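Siroheme decarboxylase (Hydrogenobacter thermophilus, PDB 4CH7) catalyses the decarboxylation of siroheme to 12,18-didecarboxysiroheme, probably in two successive steps, in heme d1 biosynthesis. Local coordinates at residues D65-A70 with V134-R139; V91-E96 with W104-V109; E117-L122 with R326-L331; A233-V238 with L305-R310. One frame throughout, in Å; residues are numbered along the deposited sequence. Where two conformers were deposited one is given.

Contact 1 (D65-A70 with V134-R139)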
# COMPACT_ATOMS: atom_id res chain seq x y z
N ASP A 65 1.34 10.62 6.02
CA ASP A 65 -0.11 10.64 6.07
C ASP A 65 -0.63 10.15 4.73
O ASP A 65 -0.29 10.71 3.68
CB ASP A 65 -0.63 12.05 6.35
CG ASP A 65 -2.08 12.06 6.80
OD1 ASP A 65 -2.73 10.98 6.77
OD2 ASP A 65 -2.59 13.13 7.18
N SER A 66 -1.42 9.08 4.76
CA SER A 66 -1.99 8.53 3.54
C SER A 66 -3.51 8.44 3.63
O SER A 66 -4.06 8.17 4.70
CB SER A 66 -1.39 7.16 3.23
OG SER A 66 -1.59 6.25 4.29
N ALA A 67 -4.17 8.69 2.51
CA ALA A 67 -5.63 8.67 2.47
C ALA A 67 -6.14 8.21 1.12
O ALA A 67 -5.40 8.23 0.12
CB ALA A 67 -6.20 10.04 2.81
N LEU A 68 -7.40 7.80 1.08
CA LEU A 68 -8.05 7.47 -0.17
C LEU A 68 -8.77 8.72 -0.67
O LEU A 68 -9.66 9.24 0.01
CB LEU A 68 -9.04 6.32 0.01
CG LEU A 68 -9.67 5.73 -1.25
CD1 LEU A 68 -8.59 5.29 -2.22
CD2 LEU A 68 -10.57 4.56 -0.88
N ILE A 69 -8.38 9.21 -1.84
CA ILE A 69 -8.95 10.43 -2.38
C ILE A 69 -9.91 10.12 -3.53
O ILE A 69 -9.63 9.24 -4.35
CB ILE A 69 -7.85 11.40 -2.86
CG1 ILE A 69 -6.78 11.57 -1.77
CG2 ILE A 69 -8.44 12.74 -3.25
CD1 ILE A 69 -7.33 12.09 -0.45
N ALA A 70 -11.03 10.83 -3.58
CA ALA A 70 -12.01 10.65 -4.65
C ALA A 70 -12.32 12.00 -5.29
O ALA A 70 -12.65 12.95 -4.60
CB ALA A 70 -13.28 10.03 -4.11
N VAL A 134 -11.83 12.99 1.09
CA VAL A 134 -10.57 12.65 1.74
C VAL A 134 -10.85 11.61 2.81
O VAL A 134 -11.25 11.94 3.93
CB VAL A 134 -9.87 13.89 2.32
CG1 VAL A 134 -8.64 13.49 3.11
CG2 VAL A 134 -9.50 14.86 1.21
N LEU A 135 -10.65 10.34 2.46
CA LEU A 135 -11.01 9.23 3.34
C LEU A 135 -9.77 8.49 3.84
O LEU A 135 -8.95 8.02 3.05
CB LEU A 135 -11.93 8.25 2.60
CG LEU A 135 -13.09 8.86 1.83
CD1 LEU A 135 -13.90 7.79 1.12
CD2 LEU A 135 -13.98 9.67 2.75
N ARG A 136 -9.64 8.40 5.16
CA ARG A 136 -8.54 7.64 5.75
C ARG A 136 -9.03 6.27 6.21
O ARG A 136 -9.81 6.16 7.15
CB ARG A 136 -7.91 8.41 6.91
CG ARG A 136 -7.02 9.55 6.44
CD ARG A 136 -6.42 10.31 7.60
NE ARG A 136 -5.52 11.37 7.13
CZ ARG A 136 -5.94 12.56 6.71
NH1 ARG A 136 -7.23 12.85 6.70
NH2 ARG A 136 -5.06 13.47 6.30
N VAL A 137 -8.55 5.23 5.52
CA VAL A 137 -8.97 3.87 5.81
C VAL A 137 -7.88 3.09 6.54
O VAL A 137 -6.69 3.44 6.46
CB VAL A 137 -9.35 3.12 4.52
CG1 VAL A 137 -10.50 3.83 3.82
CG2 VAL A 137 -8.16 3.01 3.58
N VAL A 138 -8.28 2.06 7.27
CA VAL A 138 -7.35 1.17 7.94
C VAL A 138 -7.61 -0.25 7.45
O VAL A 138 -8.76 -0.68 7.41
CB VAL A 138 -7.54 1.20 9.46
CG1 VAL A 138 -6.33 0.61 10.16
CG2 VAL A 138 -7.79 2.62 9.94
N ARG A 139 -6.56 -0.96 7.07
CA ARG A 139 -6.71 -2.33 6.57
C ARG A 139 -7.25 -3.24 7.67
O ARG A 139 -6.78 -3.20 8.80
CB ARG A 139 -5.38 -2.87 6.07
CG ARG A 139 -5.46 -3.62 4.75
CD ARG A 139 -5.33 -5.12 4.93
NE ARG A 139 -4.53 -5.71 3.85
CZ ARG A 139 -3.26 -6.06 3.97
NH1 ARG A 139 -2.63 -5.91 5.13
NH2 ARG A 139 -2.61 -6.57 2.93
O HOH W 1 -5.79 5.79 4.20
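The guanidinium of Arg136 meets the carboxylate of Asp65 at its edge, the two planes turned 34° from each other. The grip is side-on: NE of Arg136 reaches OD1 of Asp65 at 2.8 Å on its syn lone pair, nearly straight (169°), and NH2 of Arg136 meets OD2 of Asp65 at 2.6 Å from above the carboxylate plane. NH1 of Arg136 forms a salt bridge with Glu117 of helix 116-126. An alanine in place of Arg136 would probably leave two acids, Asp65 and Glu117, without the cation they share. Closer to the backbone, CG of Arg136 lies 3.8 Å from CB of Ala67; from there the chain runs extended to NE. Strands 65-71 and 132-139 are the antiparallel first and last strands of an AsnC-like, ferredoxin-type unit, and their pairing is the 4-1 step of that unit's sheet, half of the eight-stranded barrel. Leu68 and Leu135 form the hydrogen-bonded pair, each N bound to the other's O, with Leu135 N 2.9 Å from Leu68 O. At the next pair Ile69 and Val134 lie side by side on the opposite face, CD1 of Ile69 3.9 Å from CG2 of Val134. Past Ala67 a water takes over the link, donating to Ser66 O and accepting from Val137 N at 3.0 and 3.1 Å. Leu116 covers Ala67 and Val134, while Phe276 touches Leu68 and Leu135.

Contact 2 (V91-E96 with W104-V109)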
# COMPACT_ATOMS: atom_id res chain seq x y z
N VAL A 91 1.03 9.41 -5.26
CA VAL A 91 -0.13 8.63 -5.68
C VAL A 91 0.29 7.23 -6.09
O VAL A 91 1.05 7.06 -7.05
CB VAL A 91 -0.89 9.31 -6.83
CG1 VAL A 91 -2.01 8.41 -7.33
CG2 VAL A 91 -1.46 10.65 -6.36
N SER A 92 -0.19 6.22 -5.36
CA SER A 92 0.19 4.83 -5.61
C SER A 92 -0.74 4.15 -6.60
O SER A 92 -0.31 3.64 -7.63
CB SER A 92 0.22 4.04 -4.30
OG SER A 92 -1.05 4.07 -3.66
N HIS A 93 -2.03 4.16 -6.29
CA HIS A 93 -3.04 3.61 -7.19
C HIS A 93 -3.95 4.73 -7.67
O HIS A 93 -4.24 5.66 -6.92
CB HIS A 93 -3.86 2.54 -6.47
CG HIS A 93 -3.04 1.50 -5.79
ND1 HIS A 93 -2.53 0.40 -6.45
CD2 HIS A 93 -2.63 1.39 -4.50
CE1 HIS A 93 -1.84 -0.34 -5.60
NE2 HIS A 93 -1.88 0.24 -4.41
N ASN A 94 -4.38 4.64 -8.92
CA ASN A 94 -5.37 5.58 -9.46
C ASN A 94 -6.36 4.83 -10.33
O ASN A 94 -5.97 4.09 -11.23
CB ASN A 94 -4.70 6.71 -10.25
CG ASN A 94 -5.68 7.80 -10.65
OD1 ASN A 94 -6.79 7.88 -10.13
ND2 ASN A 94 -5.27 8.65 -11.58
N TYR A 95 -7.65 5.03 -10.07
CA TYR A 95 -8.68 4.27 -10.76
C TYR A 95 -9.85 5.13 -11.20
O TYR A 95 -10.23 6.09 -10.52
CB TYR A 95 -9.18 3.14 -9.86
CG TYR A 95 -8.19 2.02 -9.67
CD1 TYR A 95 -8.02 1.05 -10.65
CD2 TYR A 95 -7.42 1.93 -8.52
CE1 TYR A 95 -7.12 0.03 -10.49
CE2 TYR A 95 -6.51 0.91 -8.35
CZ TYR A 95 -6.36 -0.04 -9.34
OH TYR A 95 -5.45 -1.06 -9.18
N GLU A 96 -10.43 4.78 -12.34
CA GLU A 96 -11.73 5.30 -12.72
C GLU A 96 -12.76 4.32 -12.19
O GLU A 96 -12.66 3.11 -12.43
CB GLU A 96 -11.86 5.44 -14.23
CG GLU A 96 -13.27 5.81 -14.67
CD GLU A 96 -13.40 5.92 -16.17
OE1 GLU A 96 -12.36 6.00 -16.85
OE2 GLU A 96 -14.55 5.92 -16.66
N TRP A 104 -10.78 7.70 -8.25
CA TRP A 104 -10.30 7.34 -6.92
C TRP A 104 -8.82 7.01 -6.94
O TRP A 104 -8.37 6.14 -7.70
CB TRP A 104 -11.08 6.13 -6.40
CG TRP A 104 -12.49 6.45 -6.04
CD1 TRP A 104 -13.52 6.71 -6.90
CD2 TRP A 104 -13.04 6.53 -4.72
NE1 TRP A 104 -14.67 6.96 -6.20
CE2 TRP A 104 -14.41 6.85 -4.86
CE3 TRP A 104 -12.51 6.36 -3.44
CZ2 TRP A 104 -15.25 7.01 -3.75
CZ3 TRP A 104 -13.35 6.52 -2.35
CH2 TRP A 104 -14.70 6.84 -2.51
N PHE A 105 -8.05 7.70 -6.10
CA PHE A 105 -6.63 7.39 -5.98
C PHE A 105 -6.17 7.37 -4.53
O PHE A 105 -6.78 7.98 -3.65
CB PHE A 105 -5.77 8.33 -6.83
CG PHE A 105 -5.90 9.78 -6.48
CD1 PHE A 105 -6.92 10.55 -7.02
CD2 PHE A 105 -4.99 10.38 -5.62
CE1 PHE A 105 -7.04 11.90 -6.71
CE2 PHE A 105 -5.09 11.72 -5.30
CZ PHE A 105 -6.12 12.48 -5.85
N THR A 106 -5.09 6.64 -4.29
CA THR A 106 -4.47 6.59 -2.98
C THR A 106 -3.32 7.59 -2.94
O THR A 106 -2.41 7.53 -3.76
CB THR A 106 -3.94 5.19 -2.64
OG1 THR A 106 -5.03 4.27 -2.59
CG2 THR A 106 -3.21 5.19 -1.30
N LEU A 107 -3.39 8.53 -2.00
CA LEU A 107 -2.35 9.54 -1.86
C LEU A 107 -1.59 9.35 -0.56
O LEU A 107 -2.19 9.18 0.49
CB LEU A 107 -2.95 10.95 -1.90
CG LEU A 107 -2.00 12.11 -1.63
CD1 LEU A 107 -0.88 12.14 -2.65
CD2 LEU A 107 -2.74 13.43 -1.61
N ALA A 108 -0.26 9.37 -0.65
CA ALA A 108 0.59 9.34 0.53
C ALA A 108 1.50 10.56 0.52
O ALA A 108 2.18 10.83 -0.47
CB ALA A 108 1.42 8.07 0.56
N VAL A 109 1.50 11.30 1.63
CA VAL A 109 2.28 12.53 1.71
C VAL A 109 3.36 12.42 2.79
O VAL A 109 3.07 12.07 3.93
CB VAL A 109 1.38 13.75 2.00
CG1 VAL A 109 2.21 15.00 2.25
CG2 VAL A 109 0.41 13.98 0.85
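Phe105 holds CG between its backbone N and carbonyl carbon (chi1 60°), and Val91 sets CG2 anti to its own carbonyl carbon; with these torsions CG2 of Val91 comes within 3.6 Å of CD2 of Phe105. The same methyl lies 4.0 Å from CD1 of Leu107, the residue paired with Val91. Asn94 joins this face, its amide plane steeply inclined (79°) to the Phe105 ring and its OD1 3.5 Å from CB of Phe105; ND2 of Asn94 is bound to Asn86 on helix 75-87. The two strands form a beta hairpin interrupted by a beta bulge, where Ser92 and His93 together face Thr106. Ser92 N donates to Thr106 O at 3.0 Å, and Thr106 N to His93 O at 2.9 Å. Both side chains at the bulge therefore leave the sheet on the side of Thr106 and Tyr95, with OG of Ser92 3.3 Å from CB of Thr106. Tyr95 and Trp104 form the hydrogen-bonded pair beyond. His93, the inferred active-site residue, is held across this contact by its carbonyl, so the hairpin fixes its backbone while the ring, with Thr106 OG1 near its edge, takes no hydrogen bond from strand 103-109.

Contact 3 (E117-L122 with R326-L331)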
# COMPACT_ATOMS: atom_id res chain seq x y z
N GLU A 117 -4.48 17.35 3.38
CA GLU A 117 -5.65 18.15 3.01
C GLU A 117 -5.30 19.36 2.15
O GLU A 117 -6.09 19.77 1.29
CB GLU A 117 -6.39 18.61 4.27
CG GLU A 117 -7.40 17.61 4.81
CD GLU A 117 -6.75 16.45 5.55
OE1 GLU A 117 -5.52 16.44 5.70
OE2 GLU A 117 -7.50 15.54 5.98
N ASP A 118 -4.14 19.95 2.40
CA ASP A 118 -3.67 21.08 1.61
C ASP A 118 -3.28 20.62 0.21
O ASP A 118 -3.63 21.24 -0.79
CB ASP A 118 -2.49 21.78 2.29
CG ASP A 118 -2.88 22.49 3.56
OD1 ASP A 118 -3.92 23.19 3.57
OD2 ASP A 118 -2.15 22.36 4.57
N VAL A 119 -2.54 19.51 0.16
CA VAL A 119 -2.11 18.90 -1.10
C VAL A 119 -3.28 18.65 -2.05
O VAL A 119 -3.22 19.01 -3.22
CB VAL A 119 -1.34 17.59 -0.85
CG1 VAL A 119 -1.01 16.90 -2.16
CG2 VAL A 119 -0.07 17.85 -0.06
N VAL A 120 -4.34 18.03 -1.54
CA VAL A 120 -5.51 17.71 -2.36
C VAL A 120 -6.30 18.96 -2.76
O VAL A 120 -6.88 19.01 -3.84
CB VAL A 120 -6.44 16.68 -1.68
CG1 VAL A 120 -5.65 15.46 -1.25
CG2 VAL A 120 -7.15 17.28 -0.48
N ARG A 121 -6.32 19.96 -1.88
CA ARG A 121 -7.00 21.23 -2.17
C ARG A 121 -6.35 21.90 -3.37
O ARG A 121 -7.03 22.34 -4.30
CB ARG A 121 -6.94 22.16 -0.96
CG ARG A 121 -7.37 23.60 -1.26
CD ARG A 121 -7.35 24.48 -0.01
NE ARG A 121 -6.06 24.44 0.67
CZ ARG A 121 -5.02 25.20 0.36
NH1 ARG A 121 -5.10 26.07 -0.64
NH2 ARG A 121 -3.89 25.10 1.04
N LEU A 122 -5.02 21.94 -3.36
CA LEU A 122 -4.25 22.52 -4.45
C LEU A 122 -4.39 21.69 -5.73
O LEU A 122 -4.44 22.25 -6.83
CB LEU A 122 -2.78 22.65 -4.04
CG LEU A 122 -2.55 23.59 -2.85
CD1 LEU A 122 -1.15 23.45 -2.29
CD2 LEU A 122 -2.83 25.02 -3.26
N ARG A 326 9.67 18.36 -5.04
CA ARG A 326 9.91 19.02 -6.32
C ARG A 326 8.64 19.06 -7.16
O ARG A 326 8.34 20.08 -7.80
CB ARG A 326 11.03 18.31 -7.08
CG ARG A 326 11.28 18.85 -8.47
CD ARG A 326 12.54 18.26 -9.09
NE ARG A 326 12.62 16.81 -8.91
CZ ARG A 326 11.94 15.93 -9.63
NH1 ARG A 326 11.11 16.34 -10.58
NH2 ARG A 326 12.08 14.63 -9.41
N TRP A 327 7.88 17.97 -7.16
CA TRP A 327 6.58 17.94 -7.81
C TRP A 327 5.64 18.93 -7.14
O TRP A 327 4.84 19.59 -7.82
CB TRP A 327 5.97 16.54 -7.76
CG TRP A 327 4.55 16.52 -8.25
CD1 TRP A 327 4.13 16.36 -9.54
CD2 TRP A 327 3.36 16.67 -7.46
NE1 TRP A 327 2.76 16.40 -9.59
CE2 TRP A 327 2.26 16.59 -8.33
CE3 TRP A 327 3.13 16.85 -6.09
CZ2 TRP A 327 0.94 16.69 -7.88
CZ3 TRP A 327 1.82 16.96 -5.65
CH2 TRP A 327 0.75 16.88 -6.54
N PHE A 328 5.73 19.03 -5.82
CA PHE A 328 4.84 19.89 -5.05
C PHE A 328 5.07 21.37 -5.33
O PHE A 328 4.11 22.13 -5.51
CB PHE A 328 4.97 19.60 -3.56
CG PHE A 328 3.93 20.29 -2.72
CD1 PHE A 328 2.58 20.11 -2.99
CD2 PHE A 328 4.30 21.10 -1.66
CE1 PHE A 328 1.61 20.75 -2.22
CE2 PHE A 328 3.34 21.74 -0.89
CZ PHE A 328 2.00 21.56 -1.17
N LYS A 329 6.34 21.78 -5.35
CA LYS A 329 6.71 23.16 -5.66
C LYS A 329 6.12 23.58 -7.01
O LYS A 329 5.59 24.68 -7.15
CB LYS A 329 8.23 23.32 -5.72
CG LYS A 329 8.99 22.80 -4.51
CD LYS A 329 8.77 23.66 -3.28
CE LYS A 329 9.75 23.28 -2.18
NZ LYS A 329 11.17 23.48 -2.60
N GLU A 330 6.22 22.68 -7.98
CA GLU A 330 5.71 22.93 -9.32
C GLU A 330 4.20 23.17 -9.33
O GLU A 330 3.71 24.02 -10.06
CB GLU A 330 6.06 21.77 -10.25
CG GLU A 330 7.31 22.01 -11.07
CD GLU A 330 7.18 23.21 -11.98
OE1 GLU A 330 6.32 23.17 -12.90
OE2 GLU A 330 7.91 24.20 -11.79
N LEU A 331 3.48 22.41 -8.50
CA LEU A 331 2.05 22.62 -8.33
C LEU A 331 1.78 24.00 -7.75
O LEU A 331 0.88 24.71 -8.20
CB LEU A 331 1.44 21.54 -7.44
CG LEU A 331 -0.05 21.69 -7.14
CD1 LEU A 331 -0.85 21.70 -8.43
CD2 LEU A 331 -0.55 20.60 -6.21
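The C-terminal helix 323-335 packs here on helix 116-126, the second helix of the first AsnC-like unit, and Phe328 and Leu331 meet Val119 and Leu122. The short segments run in broadly the same direction, crossing at 49° with their axes 11.3 Å apart, a separation bridged by side chains alone: nothing is hydrogen-bonded across it. Phe328 has CG anti to its N (chi1 -171°), and its ring reaches over with CE1 and CZ. CZ of Phe328 touches CD1 of Leu122 at 3.8 Å, the two side chains crossing at about a right angle, while CE1 of Phe328 lies 4.0 Å from CG2 of Val119. One turn on, CD2 of Leu331 rests against CB of Leu122 at 3.7 Å. Trp327 adds a looser contact, presenting the edge of its indole at CZ3 to CG1 of Val119. Within helix 116-126, NH2 of Arg121 forms a salt bridge with OD1 of Asp118 at 3.2 Å, away from this interface. Beneath, Val119 also packs on Leu107 and Val109 of strand 103-109, so helix 116-126 lies between helix 323-335 and the sheet, and Trp327 and Phe328 reach the loops beside it, at Cys88, Pro89 and Ser114.

Contact 4 (A233-V238 with L305-R310)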
# COMPACT_ATOMS: atom_id res chain seq x y z
N ALA A 233 -13.33 -8.60 -13.77
CA ALA A 233 -14.06 -7.51 -13.15
C ALA A 233 -13.59 -7.26 -11.72
O ALA A 233 -13.29 -8.20 -10.98
CB ALA A 233 -15.55 -7.79 -13.17
N ASN A 234 -13.52 -5.99 -11.34
CA ASN A 234 -13.13 -5.62 -9.99
C ASN A 234 -13.98 -4.47 -9.47
O ASN A 234 -14.43 -3.63 -10.24
CB ASN A 234 -11.65 -5.22 -9.95
CG ASN A 234 -10.73 -6.38 -10.26
OD1 ASN A 234 -10.27 -7.09 -9.37
ND2 ASN A 234 -10.45 -6.58 -11.55
N ALA A 235 -14.22 -4.46 -8.16
CA ALA A 235 -15.00 -3.39 -7.56
C ALA A 235 -14.60 -3.15 -6.12
O ALA A 235 -14.31 -4.09 -5.37
CB ALA A 235 -16.49 -3.72 -7.63
N MSE A 236 -14.57 -1.88 -5.74
CA MSE A 236 -14.51 -1.51 -4.34
C MSE A 236 -15.94 -1.47 -3.84
O MSE A 236 -16.72 -0.60 -4.24
CB MSE A 236 -13.85 -0.13 -4.18
CG MSE A 236 -14.15 0.56 -2.86
SE MSE A 236 -13.30 2.30 -2.74
CE MSE A 236 -11.46 1.71 -2.93
N SER A 237 -16.31 -2.44 -3.02
CA SER A 237 -17.63 -2.44 -2.40
C SER A 237 -17.56 -1.62 -1.12
O SER A 237 -16.67 -1.83 -0.30
CB SER A 237 -18.10 -3.86 -2.10
OG SER A 237 -17.34 -4.44 -1.06
N VAL A 238 -18.47 -0.67 -0.97
CA VAL A 238 -18.51 0.15 0.24
C VAL A 238 -19.80 -0.09 1.01
O VAL A 238 -20.87 -0.20 0.41
CB VAL A 238 -18.32 1.65 -0.08
CG1 VAL A 238 -16.94 1.88 -0.68
CG2 VAL A 238 -19.39 2.15 -1.03
N LEU A 305 -21.50 -0.45 -5.19
CA LEU A 305 -20.43 -1.14 -5.89
C LEU A 305 -19.70 -0.20 -6.83
O LEU A 305 -20.25 0.21 -7.86
CB LEU A 305 -20.98 -2.35 -6.65
CG LEU A 305 -21.58 -3.46 -5.79
CD1 LEU A 305 -22.05 -4.63 -6.65
CD2 LEU A 305 -20.57 -3.93 -4.76
N LEU A 306 -18.47 0.16 -6.47
CA LEU A 306 -17.68 1.07 -7.29
C LEU A 306 -16.71 0.26 -8.15
O LEU A 306 -15.57 0.00 -7.75
CB LEU A 306 -16.92 2.07 -6.41
CG LEU A 306 -17.73 3.20 -5.75
CD1 LEU A 306 -18.55 2.69 -4.57
CD2 LEU A 306 -16.82 4.33 -5.31
N PHE A 307 -17.17 -0.13 -9.34
CA PHE A 307 -16.38 -0.96 -10.24
C PHE A 307 -15.20 -0.21 -10.83
O PHE A 307 -15.33 0.94 -11.26
CB PHE A 307 -17.26 -1.51 -11.36
CG PHE A 307 -18.30 -2.50 -10.90
CD1 PHE A 307 -18.00 -3.85 -10.84
CD2 PHE A 307 -19.57 -2.08 -10.54
CE1 PHE A 307 -18.94 -4.77 -10.42
CE2 PHE A 307 -20.52 -2.99 -10.12
CZ PHE A 307 -20.21 -4.34 -10.06
N SER A 308 -14.05 -0.87 -10.86
CA SER A 308 -12.86 -0.33 -11.51
C SER A 308 -12.98 -0.52 -13.02
O SER A 308 -12.92 -1.64 -13.51
CB SER A 308 -11.60 -1.01 -10.98
OG SER A 308 -10.51 -0.85 -11.87
N THR A 309 -13.16 0.58 -13.75
CA THR A 309 -13.32 0.51 -15.20
C THR A 309 -12.05 0.96 -15.93
O THR A 309 -11.94 0.81 -17.15
CB THR A 309 -14.53 1.32 -15.69
OG1 THR A 309 -14.45 2.66 -15.19
CG2 THR A 309 -15.82 0.68 -15.20
N ARG A 310 -11.10 1.50 -15.17
CA ARG A 310 -9.79 1.89 -15.69
C ARG A 310 -8.73 1.88 -14.60
O ARG A 310 -9.01 2.21 -13.45
CB ARG A 310 -9.84 3.28 -16.34
CG ARG A 310 -10.24 3.30 -17.80
CD ARG A 310 -9.65 4.49 -18.55
NE ARG A 310 -8.21 4.37 -18.72
CZ ARG A 310 -7.49 5.11 -19.56
NH1 ARG A 310 -8.08 6.04 -20.30
NH2 ARG A 310 -6.18 4.94 -19.65
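Ala235 sets its methyl over the face of the Phe307 ring, a CH-pi contact within a non-hydrogen-bonded pair whose CA atoms approach to 3.9 Å. CB of Ala235 sits 4.0 Å from the ring centroid, 28° off the normal, and is nearest to CD1 of Phe307 at 3.5 Å. Both side chains leave the same face of the sheet; chi1 of -68° places Phe307 CG anti to the carbonyl carbon. Gln284 and Ile287 of helix 284-297 also pack on Phe307. An alanine in place of Phe307 would probably open a gap under Ala235 and leave Gln284 and Ile287 without the ring they pack on. The strands run antiparallel but strongly twisted, at 145°, and all three backbone bonds reach their acceptors from above the carbonyl plane. Leu306 and Met236, modelled as selenomethionine, exchange two of them. The third runs from Ser308 N to Asn234 O at 2.9 Å, and CA of Phe307 makes a further CH contact with that oxygen. On the ring's side of the sheet CD2 of Leu305 packs on CB of Ser237 at 3.6 Å. On the other side CD1 of Leu306 meets CG2 of Val238 at 3.7 Å, those side chains crossing at about a right angle. In this second AsnC-like unit, helix 284-297 covers the Leu305 and Phe307 face; strand 275-281 flanks 233-239, binding Ser237 OG through Ala277 O, and strand 91-97 of the first unit flanks 303-314, where Thr309 and Arg310 form a classic bulge facing Glu96.

Overall arrangement
Contacts 1, 2 and 4 belong to one closed barrel built from both AsnC-like units, whereas contact 3 lies outside it as a helix-on-helix layer, its centre about 21 Å from the centre of the chain. Contacts 1 and 2 are partly buried, contacts 3 and 4 buried. Contacts 1 and 2 lie on neighbouring strands, 65-71 and 103-109, with Ile69 N probably bonded to Phe105 O; contact 2 meets contact 4 across the junction of the units, probably through a bond from Thr309 N to Glu96 O. Leu68 and Met236 touch, linking contacts 1 and 4. Backbone bonding dominates the three sheet contacts; contact 1 adds ion pairs at its partly exposed edge. Contact 3 is purely apolar across its interface.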